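Octopine dehydrogenase (Pecten maximus, PDB 3IQD) reduces the imine of L-arginine and pyruvate with NADH to give D-octopine, preferring L-arginine over other amino acids for its guanidinium group. Local coordinates at residues M203-Y208 with S270-I275. Numbering follows the deposited sequence.
Unlike the reference sequence in segment 270-275: D272 (reference Val). With AG2 (agmatine), chain C.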
loop_
_atom_site.group_PDB
_atom_site.type_symbol
_atom_site.label_atom_id
_atom_site.label_comp_id
_atom_site.label_asym_id
_atom_site.label_seq_id
_atom_site.Cartn_x
_atom_site.Cartn_y
_atom_site.Cartn_z
ATOM N N MET A 203 10.144 5.154 -0.385
ATOM C CA MET A 203 8.867 4.629 -0.845
ATOM C C MET A 203 7.846 4.534 0.292
ATOM O O MET A 203 6.667 4.857 0.111
ATOM C CB MET A 203 9.102 3.256 -1.483
ATOM C CG MET A 203 7.854 2.432 -1.779
ATOM S SD MET A 203 6.721 3.232 -2.928
ATOM C CE MET A 203 7.803 3.576 -4.320
ATOM N N LEU A 204 8.311 4.082 1.454
ATOM C CA LEU A 204 7.486 3.993 2.657
ATOM C C LEU A 204 7.018 5.382 3.106
ATOM O O LEU A 204 5.837 5.581 3.377
ATOM C CB LEU A 204 8.265 3.283 3.778
ATOM C CG LEU A 204 7.633 2.991 5.143
ATOM C CD1 LEU A 204 8.366 1.843 5.781
ATOM C CD2 LEU A 204 7.659 4.199 6.072
ATOM N N ILE A 205 7.949 6.329 3.181
ATOM C CA ILE A 205 7.635 7.701 3.585
ATOM C C ILE A 205 6.747 8.416 2.553
ATOM O O ILE A 205 5.810 9.120 2.921
ATOM C CB ILE A 205 8.924 8.520 3.868
ATOM C CG1 ILE A 205 9.738 7.862 4.986
ATOM C CG2 ILE A 205 8.581 9.949 4.250
ATOM C CD1 ILE A 205 11.191 8.303 5.043
ATOM N N MET A 206 7.032 8.211 1.268
ATOM C CA MET A 206 6.254 8.809 0.182
ATOM C C MET A 206 4.815 8.292 0.103
ATOM O O MET A 206 4.027 8.742 -0.742
ATOM C CB MET A 206 6.958 8.600 -1.157
ATOM C CG MET A 206 8.187 9.476 -1.349
ATOM S SD MET A 206 7.800 11.227 -1.265
ATOM C CE MET A 206 6.875 11.424 -2.782
ATOM N N SER A 207 4.478 7.353 0.988
ATOM C CA SER A 207 3.104 6.881 1.137
ATOM C C SER A 207 2.189 8.000 1.613
ATOM O O SER A 207 0.975 7.945 1.420
ATOM C CB SER A 207 3.042 5.716 2.121
ATOM O OG SER A 207 3.714 4.588 1.590
ATOM N N TYR A 208 2.789 9.012 2.235
ATOM C CA TYR A 208 2.053 10.129 2.804
ATOM C C TYR A 208 0.843 9.592 3.566
ATOM O O TYR A 208 -0.298 9.996 3.308
ATOM C CB TYR A 208 1.612 11.108 1.707
ATOM C CG TYR A 208 2.726 11.852 1.000
ATOM C CD1 TYR A 208 3.855 12.307 1.694
ATOM C CD2 TYR A 208 2.636 12.136 -0.364
ATOM C CE1 TYR A 208 4.872 13.006 1.044
ATOM C CE2 TYR A 208 3.647 12.834 -1.023
ATOM C CZ TYR A 208 4.756 13.266 -0.313
ATOM O OH TYR A 208 5.750 13.952 -0.964
ATOM N N SER A 270 16.867 11.061 -1.285
ATOM C CA SER A 270 16.707 12.426 -1.788
ATOM C C SER A 270 15.440 12.605 -2.630
ATOM O O SER A 270 15.031 13.737 -2.913
ATOM C CB SER A 270 17.946 12.859 -2.576
ATOM O OG SER A 270 18.109 12.071 -3.740
ATOM N N ASP A 271 14.820 11.493 -3.018
ATOM C CA ASP A 271 13.571 11.541 -3.775
ATOM C C ASP A 271 12.347 11.736 -2.888
ATOM O O ASP A 271 11.223 11.721 -3.382
ATOM C CB ASP A 271 13.403 10.303 -4.662
ATOM C CG ASP A 271 14.213 10.380 -5.944
ATOM O OD1 ASP A 271 15.165 11.185 -6.025
ATOM O OD2 ASP A 271 13.902 9.614 -6.875
ATOM N N ASP A 272 12.561 11.910 -1.585
ATOM C CA ASP A 272 11.508 12.409 -0.707
ATOM C C ASP A 272 11.263 13.865 -1.034
ATOM O O ASP A 272 12.129 14.717 -0.818
ATOM C CB ASP A 272 11.899 12.290 0.756
ATOM C CG ASP A 272 11.736 10.900 1.277
ATOM O OD1 ASP A 272 12.690 10.094 1.145
ATOM O OD2 ASP A 272 10.647 10.622 1.824
ATOM N N LYS A 273 10.081 14.136 -1.568
ATOM C CA LYS A 273 9.740 15.462 -2.051
ATOM C C LYS A 273 8.491 15.995 -1.363
ATOM O O LYS A 273 7.800 15.261 -0.654
ATOM C CB LYS A 273 9.581 15.455 -3.578
ATOM C CG LYS A 273 8.834 14.240 -4.146
ATOM C CD LYS A 273 8.990 14.126 -5.666
ATOM C CE LYS A 273 10.393 13.662 -6.059
ATOM N NZ LYS A 273 10.699 13.926 -7.491
ATOM N N ASP A 274 8.231 17.285 -1.558
ATOM C CA ASP A 274 7.033 17.921 -1.051
ATOM C C ASP A 274 5.820 17.275 -1.677
ATOM O O ASP A 274 5.837 16.911 -2.850
ATOM C CB ASP A 274 7.039 19.415 -1.382
ATOM C CG ASP A 274 7.630 20.257 -0.270
ATOM O OD1 ASP A 274 8.655 20.932 -0.520
ATOM O OD2 ASP A 274 7.068 20.242 0.854
ATOM N N ILE A 275 4.767 17.133 -0.880
ATOM C CA ILE A 275 3.491 16.631 -1.368
ATOM C C ILE A 275 2.984 17.481 -2.542
ATOM O O ILE A 275 2.433 16.949 -3.508
ATOM C CB ILE A 275 2.446 16.535 -0.221
ATOM C CG1 ILE A 275 1.209 15.762 -0.681
ATOM C CG2 ILE A 275 2.096 17.923 0.348
ATOM C CD1 ILE A 275 0.488 15.066 0.444
HETATM N N AG2 C . -4.439 5.626 -0.899
HETATM C CA AG2 C . -3.335 5.287 -1.840
HETATM C CB AG2 C . -2.855 6.543 -2.567
HETATM C CG AG2 C . -1.602 6.352 -3.407
HETATM C CD AG2 C . -0.336 6.629 -2.605
HETATM N NE AG2 C . 0.662 7.356 -3.387
HETATM C CZ AG2 C . 1.977 7.262 -3.206
HETATM N NH1 AG2 C . 2.473 6.465 -2.267
HETATM N NH2 AG2 C . 2.801 7.966 -3.969
#
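In the alpha-helical domain, beside the agmatine pocket, the turn ending helix 200-205, with M206 and Y208, packs on the loop leading into helix 275-283. The Y208 hydroxyl donates a hydrogen bond to the carbonyl O of K273, OH to O 2.5 Å, and this oxygen lies at the ring edge, in the ring plane. I275 comes over one face of the ring: its CD1 makes a CH-pi contact 4.1 Å from the Y208 centroid, 26° off the normal. Above the opposite face, toward the rim, sits the carbonyl O of M206. Y208 CG lies anti to its carbonyl carbon (chi1 -67°), which sends the ring out to the K273 carbonyl. M206 is bent at chi2 and chi3, which brings SD 3.9 Å from D272 CA and CE 3.7 Å from K273 CG. D272, a valine in the reference sequence, places OD2 against I205 CG2. The ammonium group of K273 turns to E281 in a salt bridge. Replacing Y208 with an alanine would probably leave the K273 carbonyl without this donor and I275 without its aromatic face. The same turn meets the ligand: agmatine NH1 donates to M206 O at 3.2 Å. A backbone carbonyl thus receives the guanidinium while the Y208 hydrogen bond and the packing of M206 SD and CE hold its turn against the loop, consistent with M206 binding L-arginine.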